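PDB 3ZTV: NAD nucleotidase from Haemophilus influenzae, which degrades NAD to adenosine and nicotinamide riboside, acting both as a pyrophosphatase and as a 5'-nucleotidase on mononucleotides such as AMP. Local coordinates for residues S14-N19 with K58-P63; P63-A68 with G93-F98; A387-A392 with E560-S565; A392-N397 with E547-F552. One frame throughout, in Å; residues are numbered along the deposited sequence.

In the fold
Contacts 1 and 2 belong to the calcineurin-like phosphoesterase part of the chain, contacts 3 and 4 to the C-terminal part, on opposite sides of the chain's centre. The first two share Pro63 and one sheet, where strands 11-18 and 63-67 are neighbours. Contact 1, partly buried, lies where strand 63-67 begins beside strand 11-18, held by a serine and backbone carbonyls; contact 2 is buried, aromatic and near the zinc site. Contacts 3 and 4, both partly buried, share Ala392 and helix 386-396, one meeting a loop, the other helix 545-555. A flat arginine-tyrosine stack serves contact 3, while contact 4 combines methyl-aromatic packing with a bridging water.

Contact 1 of 4, residues S14-N19 with K58-P63; sequences SILHIN and KKYKNP
Ser14 is gripped through both its backbone and its side chain by the turn that leads from helix 46-59 into strand 63-67. Its backbone N gives a nearly straight hydrogen bond to Asn62 O (2.9 Å, 170° at the hydrogen), standing well above the plane of that carbonyl. Its hydroxyl donates to the preceding carbonyl, OG to Lys61 O at 2.8 Å, and lies closer to the carbonyl plane, tilted 20° from it. With chi1 at -62°, OG lies anti to the carbonyl carbon and beside the backbone N, and the two donors reach successive carbonyls of one turn. Serine suits the place because it is small enough to sit against the turn and carries a donor close to the main chain. Ser14 O in turn receives a CA-H...O contact from Pro63 CA at 3.2 Å, where the two residues form a parallel bridge.

Tyr60 closes over this junction. Its CB packs on Ser14 OG at 3.4 Å, while the edge of its ring meets the methyl of Leu16, CE2 to CD2 at 4.2 Å. The other methyl of Leu16, CD1, faces Pro63 CB at 4.3 Å, so the branched leucine end spans from the tyrosine to the proline ring. The phenol reaches further, to Asp273, and Arg288 makes a cation-pi contact with the ring.

The contact pairs strand 11-18 with the start of strand 63-67, second strand of a beta-alpha-beta crossover through helix 46-59. The chemistry implies a junction fixed mainly by main-chain carbonyls: one residue takes two consecutive acceptors of the turn, which should hold it in register with strand 11-18.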
# COMPACT_ATOMS: atom_id res chain seq x y z
N SER A 14 -25.18 9.48 19.77
CA SER A 14 -25.35 8.28 20.60
C SER A 14 -25.11 7.03 19.75
O SER A 14 -26.02 6.56 19.06
CB SER A 14 -26.73 8.26 21.25
OG SER A 14 -26.87 9.39 22.10
N ILE A 15 -23.89 6.52 19.77
CA ILE A 15 -23.53 5.36 18.96
C ILE A 15 -23.99 4.06 19.64
O ILE A 15 -23.71 3.83 20.81
CB ILE A 15 -22.02 5.33 18.69
CG1 ILE A 15 -21.59 6.67 18.05
CG2 ILE A 15 -21.65 4.14 17.81
CD1 ILE A 15 -20.11 6.78 17.84
N LEU A 16 -24.71 3.24 18.88
CA LEU A 16 -25.22 1.95 19.34
C LEU A 16 -24.77 0.93 18.31
O LEU A 16 -25.05 1.10 17.12
CB LEU A 16 -26.74 1.98 19.43
CG LEU A 16 -27.32 2.97 20.45
CD1 LEU A 16 -28.82 3.19 20.23
CD2 LEU A 16 -27.05 2.49 21.86
N HIS A 17 -24.06 -0.11 18.73
CA HIS A 17 -23.42 -0.97 17.74
C HIS A 17 -23.31 -2.44 18.15
O HIS A 17 -23.23 -2.78 19.34
CB HIS A 17 -22.03 -0.40 17.41
CG HIS A 17 -21.05 -0.51 18.53
ND1 HIS A 17 -21.01 0.36 19.59
CD2 HIS A 17 -20.05 -1.39 18.73
CE1 HIS A 17 -20.04 0.01 20.41
NE2 HIS A 17 -19.44 -1.05 19.91
N ILE A 18 -23.36 -3.30 17.14
CA ILE A 18 -23.01 -4.72 17.29
C ILE A 18 -22.03 -5.13 16.18
O ILE A 18 -21.81 -4.37 15.22
CB ILE A 18 -24.25 -5.67 17.24
CG1 ILE A 18 -24.83 -5.84 15.83
CG2 ILE A 18 -25.33 -5.21 18.20
CD1 ILE A 18 -25.81 -7.03 15.72
N ASN A 19 -21.48 -6.34 16.28
CA ASN A 19 -20.57 -6.84 15.26
C ASN A 19 -20.50 -8.35 15.35
O ASN A 19 -20.72 -8.93 16.41
CB ASN A 19 -19.16 -6.27 15.44
CG ASN A 19 -18.56 -6.65 16.79
OD1 ASN A 19 -17.81 -7.62 16.92
ND2 ASN A 19 -18.91 -5.88 17.81
N LYS A 58 -34.57 5.22 21.35
CA LYS A 58 -35.65 6.15 21.70
C LYS A 58 -35.32 6.97 22.94
O LYS A 58 -35.88 8.05 23.14
CB LYS A 58 -36.97 5.41 21.87
CG LYS A 58 -37.17 4.78 23.21
CD LYS A 58 -38.30 3.77 23.15
CE LYS A 58 -38.79 3.42 24.54
NZ LYS A 58 -39.35 2.06 24.57
N LYS A 59 -34.41 6.46 23.77
CA LYS A 59 -34.01 7.08 25.02
C LYS A 59 -32.96 8.18 24.83
O LYS A 59 -32.90 9.15 25.58
CB LYS A 59 -33.47 6.01 25.97
CG LYS A 59 -32.87 6.57 27.25
CD LYS A 59 -32.39 5.46 28.17
CE LYS A 59 -31.84 6.05 29.46
NZ LYS A 59 -31.47 4.99 30.44
N TYR A 60 -32.11 8.01 23.81
CA TYR A 60 -30.95 8.87 23.59
C TYR A 60 -31.13 9.79 22.40
O TYR A 60 -31.76 9.42 21.41
CB TYR A 60 -29.73 8.01 23.30
CG TYR A 60 -29.27 7.08 24.40
CD1 TYR A 60 -29.31 7.45 25.74
CD2 TYR A 60 -28.78 5.82 24.08
CE1 TYR A 60 -28.87 6.59 26.73
CE2 TYR A 60 -28.33 4.96 25.06
CZ TYR A 60 -28.38 5.34 26.38
OH TYR A 60 -27.94 4.48 27.34
N LYS A 61 -30.56 10.98 22.49
CA LYS A 61 -30.58 11.93 21.38
C LYS A 61 -29.57 11.55 20.29
O LYS A 61 -28.46 11.10 20.57
CB LYS A 61 -30.30 13.34 21.89
CG LYS A 61 -28.90 13.52 22.44
CD LYS A 61 -28.68 14.95 22.91
CE LYS A 61 -27.26 15.15 23.41
NZ LYS A 61 -27.02 16.53 23.92
N ASN A 62 -29.97 11.75 19.05
CA ASN A 62 -29.09 11.52 17.90
C ASN A 62 -28.46 10.12 17.85
O ASN A 62 -27.24 9.99 17.76
CB ASN A 62 -28.01 12.60 17.84
CG ASN A 62 -28.60 13.99 17.75
OD1 ASN A 62 -29.67 14.18 17.16
ND2 ASN A 62 -27.92 14.97 18.33
N PRO A 63 -29.30 9.07 17.88
CA PRO A 63 -28.73 7.72 17.81
C PRO A 63 -28.18 7.39 16.43
O PRO A 63 -28.73 7.80 15.40
CB PRO A 63 -29.94 6.82 18.15
CG PRO A 63 -31.13 7.61 17.73
CD PRO A 63 -30.77 9.06 17.96

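Contact 2 of 4, residues P63-A68 with G93-F98; sequences PLVLHA and GNFHYF
Val65 and His67 of strand 63-67 lie against Phe95, His96 and Phe98, where the next parallel strand, 97-99, joins the sheet of the calcineurin-like phosphoesterase fold after helix 84-93. Val65 is the central bump: its side chain crosses that of Phe95 at about a right angle, and CG1 settles into the angle between the ring and the backbone, 3.7 Å from Phe95 CD2 and 4.0 Å from Phe95 CA. A beta-branched residue suits this place, since it sets a methyl close to the main chain.

Val65 O accepts a hydrogen bond from His96 N (2.8 Å) and a weak one from Tyr97 N, and His67 N returns one to Tyr97 O at 3.0 Å. On one face of the sheet Leu64 CD1 and Leu66 CD2 both abut the edge of the Tyr97 ring, whose hydroxyl goes on to Asp144.

On the other face His67 sits at the corner of an aromatic cluster with Phe95 and Phe98. It turns its own edge to the face of Phe95 and receives the edge of Phe98 on its face, with ring planes at 80°. Its NE2 forms a hydrogen bond with His21, next in sequence to the zinc ligands Asp20 and His22. The tightest point of this cluster is His67 ND1 against Phe98 CD1, 3.5 Å apart.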
# COMPACT_ATOMS: atom_id res chain seq x y z
N PRO A 63 -29.30 9.07 17.88
CA PRO A 63 -28.73 7.72 17.81
C PRO A 63 -28.18 7.39 16.43
O PRO A 63 -28.73 7.80 15.40
CB PRO A 63 -29.94 6.82 18.15
CG PRO A 63 -31.13 7.61 17.73
CD PRO A 63 -30.77 9.06 17.96
N LEU A 64 -27.08 6.64 16.43
CA LEU A 64 -26.46 6.13 15.20
C LEU A 64 -26.27 4.63 15.41
O LEU A 64 -25.47 4.22 16.27
CB LEU A 64 -25.12 6.83 14.97
CG LEU A 64 -24.27 6.35 13.80
CD1 LEU A 64 -25.00 6.61 12.48
CD2 LEU A 64 -22.91 7.02 13.80
N VAL A 65 -26.99 3.82 14.64
CA VAL A 65 -27.10 2.39 14.91
C VAL A 65 -26.31 1.62 13.86
O VAL A 65 -26.61 1.70 12.67
CB VAL A 65 -28.58 1.96 14.95
CG1 VAL A 65 -28.70 0.50 15.31
CG2 VAL A 65 -29.33 2.82 15.97
N LEU A 66 -25.29 0.87 14.30
CA LEU A 66 -24.27 0.33 13.39
C LEU A 66 -24.02 -1.16 13.56
O LEU A 66 -24.10 -1.71 14.68
CB LEU A 66 -22.94 1.05 13.62
CG LEU A 66 -22.96 2.58 13.57
CD1 LEU A 66 -21.61 3.13 14.03
CD2 LEU A 66 -23.33 3.10 12.19
N HIS A 67 -23.69 -1.81 12.44
CA HIS A 67 -23.29 -3.22 12.43
C HIS A 67 -21.91 -3.32 11.76
O HIS A 67 -21.76 -2.97 10.58
CB HIS A 67 -24.32 -4.05 11.68
CG HIS A 67 -24.12 -5.53 11.83
ND1 HIS A 67 -22.92 -6.17 11.56
CD2 HIS A 67 -24.99 -6.50 12.21
CE1 HIS A 67 -23.07 -7.47 11.79
NE2 HIS A 67 -24.31 -7.69 12.17
N ALA A 68 -20.89 -3.74 12.51
CA ALA A 68 -19.52 -3.73 11.99
C ALA A 68 -19.06 -4.99 11.23
O ALA A 68 -17.85 -5.24 11.13
CB ALA A 68 -18.54 -3.39 13.10
N GLY A 93 -34.13 -4.50 12.88
CA GLY A 93 -33.39 -3.65 13.79
C GLY A 93 -33.17 -2.23 13.30
O GLY A 93 -32.70 -1.38 14.05
N ASN A 94 -33.50 -1.97 12.03
CA ASN A 94 -33.36 -0.62 11.47
C ASN A 94 -32.00 0.02 11.74
O ASN A 94 -31.90 1.18 12.14
CB ASN A 94 -34.50 0.28 11.96
CG ASN A 94 -35.85 -0.15 11.43
OD1 ASN A 94 -36.70 -0.62 12.17
ND2 ASN A 94 -36.04 0.01 10.13
N PHE A 95 -30.95 -0.76 11.51
CA PHE A 95 -29.59 -0.22 11.52
C PHE A 95 -29.45 0.92 10.50
O PHE A 95 -30.05 0.87 9.43
CB PHE A 95 -28.60 -1.33 11.16
CG PHE A 95 -28.47 -2.38 12.22
CD1 PHE A 95 -29.33 -3.47 12.27
CD2 PHE A 95 -27.47 -2.28 13.16
CE1 PHE A 95 -29.20 -4.43 13.27
CE2 PHE A 95 -27.34 -3.23 14.16
CZ PHE A 95 -28.20 -4.31 14.21
N HIS A 96 -28.64 1.92 10.82
CA HIS A 96 -28.32 2.96 9.85
C HIS A 96 -27.29 2.51 8.81
O HIS A 96 -27.37 2.88 7.64
CB HIS A 96 -27.80 4.22 10.53
CG HIS A 96 -28.80 4.88 11.42
ND1 HIS A 96 -29.93 5.51 10.95
CD2 HIS A 96 -28.82 5.03 12.77
CE1 HIS A 96 -30.61 6.00 11.98
NE2 HIS A 96 -29.95 5.74 13.09
N TYR A 97 -26.29 1.74 9.26
CA TYR A 97 -25.21 1.28 8.37
C TYR A 97 -24.67 -0.08 8.77
O TYR A 97 -24.63 -0.42 9.96
CB TYR A 97 -24.04 2.27 8.35
CG TYR A 97 -24.43 3.69 8.00
CD1 TYR A 97 -24.62 4.07 6.67
CD2 TYR A 97 -24.61 4.66 8.98
CE1 TYR A 97 -25.00 5.36 6.35
CE2 TYR A 97 -24.98 5.95 8.66
CZ TYR A 97 -25.17 6.30 7.35
OH TYR A 97 -25.53 7.59 7.05
N PHE A 98 -24.26 -0.84 7.76
CA PHE A 98 -23.61 -2.14 7.89
C PHE A 98 -22.34 -2.06 7.06
O PHE A 98 -22.36 -1.52 5.94
CB PHE A 98 -24.55 -3.19 7.29
CG PHE A 98 -23.95 -4.58 7.11
CD1 PHE A 98 -23.51 -5.33 8.19
CD2 PHE A 98 -23.92 -5.15 5.84
CE1 PHE A 98 -22.99 -6.61 8.00
CE2 PHE A 98 -23.42 -6.42 5.66
CZ PHE A 98 -22.97 -7.16 6.73

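Contact 3 of 4, residues A387-A392 with E560-S565; sequences ATRFIA and EAYTSS
Arg389 starts with CG anti to the backbone N (chi1 -177°) and then bends at chi2 (-96°), a turn that carries CD over the ring of Tyr562. The result is a cation-pi stack between helix 386-396 and the loop joining strands 558-560 and 567-570, in the C-terminal part of this 5'-nucleotidase.

The guanidinium lies flat on the phenol ring, the planes nearly parallel, with CZ 3.8 Å from the ring centroid. CD sits over the same face and adds a CH-pi contact. Arginine suits the place because one long side chain offers both an apolar stem and a flat cation. In its own plane, NH1 donates to Ser564 O at 2.9 Å, approaching from above the carbonyl plane, while NE forms a salt bridge with Glu393 one helical turn on. Those two polar partners would fix the rotation of the guanidinium and keep it parallel to the ring.

Nearer the helix, the stem of Arg389 rests on the loop's main chain, CB to Ser565 O at 3.6 Å. Phe390, the next residue, meets the edge of the tyrosine and links it to the aromatic side chains of helix 545-555. There the rings are oblique, their planes at 73°, and Phe390 CD1 touches Tyr562 CE2 at 3.8 Å.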
# COMPACT_ATOMS: atom_id res chain seq x y z
N ALA A 387 -12.55 -42.35 9.50
CA ALA A 387 -13.50 -41.26 9.72
C ALA A 387 -12.79 -39.97 10.13
O ALA A 387 -13.21 -38.88 9.74
CB ALA A 387 -14.57 -41.65 10.74
N THR A 388 -11.70 -40.09 10.89
CA THR A 388 -10.92 -38.91 11.28
C THR A 388 -10.21 -38.30 10.07
O THR A 388 -10.16 -37.07 9.93
CB THR A 388 -9.91 -39.23 12.39
OG1 THR A 388 -10.61 -39.73 13.53
CG2 THR A 388 -9.14 -37.98 12.79
N ARG A 389 -9.67 -39.13 9.18
CA ARG A 389 -9.11 -38.64 7.92
C ARG A 389 -10.18 -37.87 7.14
O ARG A 389 -9.92 -36.79 6.60
CB ARG A 389 -8.51 -39.78 7.09
CG ARG A 389 -7.84 -39.34 5.79
CD ARG A 389 -8.78 -39.47 4.60
NE ARG A 389 -8.21 -38.95 3.36
CZ ARG A 389 -7.72 -39.70 2.38
NH1 ARG A 389 -7.70 -41.02 2.48
NH2 ARG A 389 -7.23 -39.12 1.29
N PHE A 390 -11.39 -38.41 7.09
CA PHE A 390 -12.51 -37.73 6.45
C PHE A 390 -12.73 -36.33 7.05
O PHE A 390 -12.85 -35.34 6.32
CB PHE A 390 -13.78 -38.57 6.61
CG PHE A 390 -14.94 -38.10 5.79
CD1 PHE A 390 -14.76 -37.19 4.77
CD2 PHE A 390 -16.21 -38.59 6.03
CE1 PHE A 390 -15.83 -36.76 4.02
CE2 PHE A 390 -17.29 -38.16 5.28
CZ PHE A 390 -17.09 -37.24 4.27
N ILE A 391 -12.80 -36.25 8.37
CA ILE A 391 -13.00 -34.96 9.02
C ILE A 391 -11.85 -34.01 8.68
O ILE A 391 -12.06 -32.83 8.39
CB ILE A 391 -13.19 -35.09 10.54
CG1 ILE A 391 -14.45 -35.91 10.84
CG2 ILE A 391 -13.29 -33.71 11.18
CD1 ILE A 391 -15.68 -35.40 10.16
N ALA A 392 -10.62 -34.52 8.68
CA ALA A 392 -9.47 -33.70 8.29
C ALA A 392 -9.63 -33.17 6.86
O ALA A 392 -9.29 -32.02 6.58
CB ALA A 392 -8.16 -34.46 8.45
N GLU A 560 -17.77 -41.34 -2.68
CA GLU A 560 -17.32 -42.71 -2.46
C GLU A 560 -16.39 -42.71 -1.25
O GLU A 560 -15.41 -41.97 -1.21
CB GLU A 560 -16.59 -43.23 -3.69
CG GLU A 560 -16.07 -44.65 -3.55
CD GLU A 560 -17.17 -45.68 -3.58
OE1 GLU A 560 -18.21 -45.42 -4.22
OE2 GLU A 560 -17.01 -46.75 -2.95
N ALA A 561 -16.70 -43.54 -0.26
CA ALA A 561 -15.97 -43.55 1.00
C ALA A 561 -14.47 -43.79 0.84
O ALA A 561 -14.05 -44.60 0.01
CB ALA A 561 -16.56 -44.58 1.95
N TYR A 562 -13.67 -43.09 1.63
CA TYR A 562 -12.24 -43.35 1.71
C TYR A 562 -12.01 -44.75 2.25
O TYR A 562 -12.79 -45.25 3.05
CB TYR A 562 -11.55 -42.35 2.66
CG TYR A 562 -11.54 -40.92 2.17
CD1 TYR A 562 -10.91 -40.58 0.99
CD2 TYR A 562 -12.12 -39.91 2.92
CE1 TYR A 562 -10.88 -39.26 0.55
CE2 TYR A 562 -12.10 -38.59 2.49
CZ TYR A 562 -11.48 -38.28 1.30
OH TYR A 562 -11.45 -36.97 0.86
N THR A 563 -10.93 -45.39 1.80
CA THR A 563 -10.56 -46.71 2.30
C THR A 563 -9.22 -46.68 3.01
O THR A 563 -8.71 -47.72 3.44
CB THR A 563 -10.51 -47.74 1.16
OG1 THR A 563 -9.60 -47.29 0.15
CG2 THR A 563 -11.89 -47.94 0.55
N SER A 564 -8.64 -45.50 3.14
CA SER A 564 -7.38 -45.35 3.87
C SER A 564 -7.38 -44.08 4.71
O SER A 564 -8.11 -43.13 4.42
CB SER A 564 -6.20 -45.37 2.90
OG SER A 564 -6.28 -44.29 1.99
N SER A 565 -6.54 -44.06 5.74
CA SER A 565 -6.58 -42.99 6.73
C SER A 565 -5.38 -42.03 6.66
O SER A 565 -5.24 -41.19 7.54
CB SER A 565 -6.61 -43.60 8.12
OG SER A 565 -5.40 -44.29 8.37

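Contact 4 of 4, residues A392-N397 with E547-F552; sequences AETMYN and ESFIKF
Thr394 carries the apolar part of this crossing, setting its methyl among side chains of helix 545-555. CG2 touches Phe552 CB at 3.7 Å and Phe549 CD2 at 3.8 Å. The first torsion, 73° to OG1, leaves CG2 anti to the carbonyl carbon, while the hydroxyl bonds back to Ile391 O within its own helix. Threonine suits the spot because its polar branch is satisfied locally and its methyl is left to pack. On either side of Thr394 in sequence, Glu393 CB and Asn397 CB both approach the Phe552 ring, the latter at its edge.

The short helix segments cross at 83°, with axes 8.4 Å apart, close enough for Thr394 O to lie 3.8 Å from Ser548 CB. A serine beside the crossing presents little bulk, and its OG is bonded to Glu398.

Polar contact is made through a water. It donates to Thr394 O at 2.7 Å and to Ser548 O at 2.8 Å, and accepts from Asn397 ND2. Asparagine can serve two partners, its OD1 receiving Lys555 NZ while its amide nitrogen holds the water. Lys551, alongside, pairs with Glu398.

Thus two nearly perpendicular helices of the C-terminal part are joined by a methyl set against phenylalanines and by one water. Its three partners are consistent with a well-held water, donating a hydrogen bond to one main-chain carbonyl of each helix.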
# COMPACT_ATOMS: atom_id res chain seq x y z
N ALA A 392 -10.62 -34.52 8.68
CA ALA A 392 -9.47 -33.70 8.29
C ALA A 392 -9.63 -33.17 6.86
O ALA A 392 -9.29 -32.02 6.58
CB ALA A 392 -8.16 -34.46 8.45
N GLU A 393 -10.17 -34.00 5.97
CA GLU A 393 -10.42 -33.56 4.59
C GLU A 393 -11.46 -32.43 4.52
O GLU A 393 -11.34 -31.53 3.68
CB GLU A 393 -10.83 -34.73 3.69
CG GLU A 393 -9.79 -35.84 3.55
CD GLU A 393 -8.66 -35.50 2.58
OE1 GLU A 393 -8.70 -34.44 1.91
OE2 GLU A 393 -7.71 -36.31 2.49
N THR A 394 -12.48 -32.47 5.38
CA THR A 394 -13.48 -31.40 5.38
C THR A 394 -12.84 -30.08 5.82
O THR A 394 -13.21 -29.01 5.33
CB THR A 394 -14.71 -31.74 6.27
OG1 THR A 394 -14.37 -31.66 7.65
CG2 THR A 394 -15.27 -33.14 5.94
N MET A 395 -11.88 -30.16 6.72
CA MET A 395 -11.15 -28.98 7.18
C MET A 395 -10.21 -28.46 6.08
O MET A 395 -10.09 -27.25 5.87
CB MET A 395 -10.35 -29.33 8.43
CG MET A 395 -11.23 -29.78 9.60
SD MET A 395 -10.40 -30.81 10.82
CE MET A 395 -9.36 -29.59 11.59
N TYR A 396 -9.53 -29.38 5.41
CA TYR A 396 -8.59 -29.03 4.35
C TYR A 396 -9.30 -28.29 3.22
O TYR A 396 -8.73 -27.38 2.61
CB TYR A 396 -7.94 -30.32 3.84
CG TYR A 396 -6.94 -30.17 2.72
CD1 TYR A 396 -5.60 -29.89 2.98
CD2 TYR A 396 -7.33 -30.34 1.40
CE1 TYR A 396 -4.68 -29.78 1.94
CE2 TYR A 396 -6.42 -30.23 0.37
CZ TYR A 396 -5.10 -29.95 0.65
OH TYR A 396 -4.20 -29.84 -0.39
N ASN A 397 -10.54 -28.66 2.97
CA ASN A 397 -11.34 -28.06 1.91
C ASN A 397 -11.76 -26.61 2.15
O ASN A 397 -12.14 -25.91 1.22
CB ASN A 397 -12.59 -28.92 1.67
CG ASN A 397 -13.53 -28.32 0.64
OD1 ASN A 397 -13.25 -28.33 -0.55
ND2 ASN A 397 -14.67 -27.82 1.11
N GLU A 547 -20.26 -27.25 9.98
CA GLU A 547 -20.48 -26.52 8.74
C GLU A 547 -19.44 -26.87 7.67
O GLU A 547 -19.76 -26.91 6.48
CB GLU A 547 -20.54 -25.01 9.00
CG GLU A 547 -21.73 -24.58 9.88
CD GLU A 547 -23.07 -24.79 9.20
OE1 GLU A 547 -23.11 -24.90 7.96
OE2 GLU A 547 -24.10 -24.84 9.92
N SER A 548 -18.21 -27.16 8.09
CA SER A 548 -17.19 -27.64 7.14
C SER A 548 -17.61 -28.98 6.53
O SER A 548 -17.46 -29.21 5.33
CB SER A 548 -15.85 -27.81 7.85
OG SER A 548 -15.35 -26.57 8.30
N PHE A 549 -18.16 -29.86 7.37
CA PHE A 549 -18.63 -31.15 6.90
C PHE A 549 -19.75 -30.98 5.89
O PHE A 549 -19.76 -31.63 4.85
CB PHE A 549 -19.07 -32.03 8.07
CG PHE A 549 -19.18 -33.48 7.70
CD1 PHE A 549 -20.24 -33.94 6.94
CD2 PHE A 549 -18.19 -34.38 8.06
CE1 PHE A 549 -20.34 -35.27 6.58
CE2 PHE A 549 -18.28 -35.71 7.70
CZ PHE A 549 -19.36 -36.15 6.96
N ILE A 550 -20.70 -30.09 6.19
CA ILE A 550 -21.77 -29.78 5.25
C ILE A 550 -21.24 -29.27 3.90
O ILE A 550 -21.69 -29.71 2.84
CB ILE A 550 -22.77 -28.78 5.86
CG1 ILE A 550 -23.60 -29.47 6.94
CG2 ILE A 550 -23.66 -28.17 4.79
CD1 ILE A 550 -24.25 -28.50 7.91
N LYS A 551 -20.28 -28.35 3.92
CA LYS A 551 -19.67 -27.87 2.67
C LYS A 551 -19.05 -29.01 1.87
O LYS A 551 -19.15 -29.05 0.64
CB LYS A 551 -18.59 -26.83 2.94
CG LYS A 551 -19.08 -25.52 3.49
CD LYS A 551 -17.93 -24.53 3.55
CE LYS A 551 -18.32 -23.27 4.27
NZ LYS A 551 -17.20 -22.29 4.30
N PHE A 552 -18.36 -29.91 2.56
CA PHE A 552 -17.71 -31.03 1.90
C PHE A 552 -18.72 -31.90 1.16
O PHE A 552 -18.51 -32.28 0.01
CB PHE A 552 -16.90 -31.85 2.90
CG PHE A 552 -16.10 -32.96 2.28
CD1 PHE A 552 -16.67 -34.21 2.10
CD2 PHE A 552 -14.78 -32.77 1.90
CE1 PHE A 552 -15.95 -35.24 1.53
CE2 PHE A 552 -14.05 -33.80 1.33
CZ PHE A 552 -14.64 -35.04 1.15
O HOH W 1 -15.27 -28.34 3.73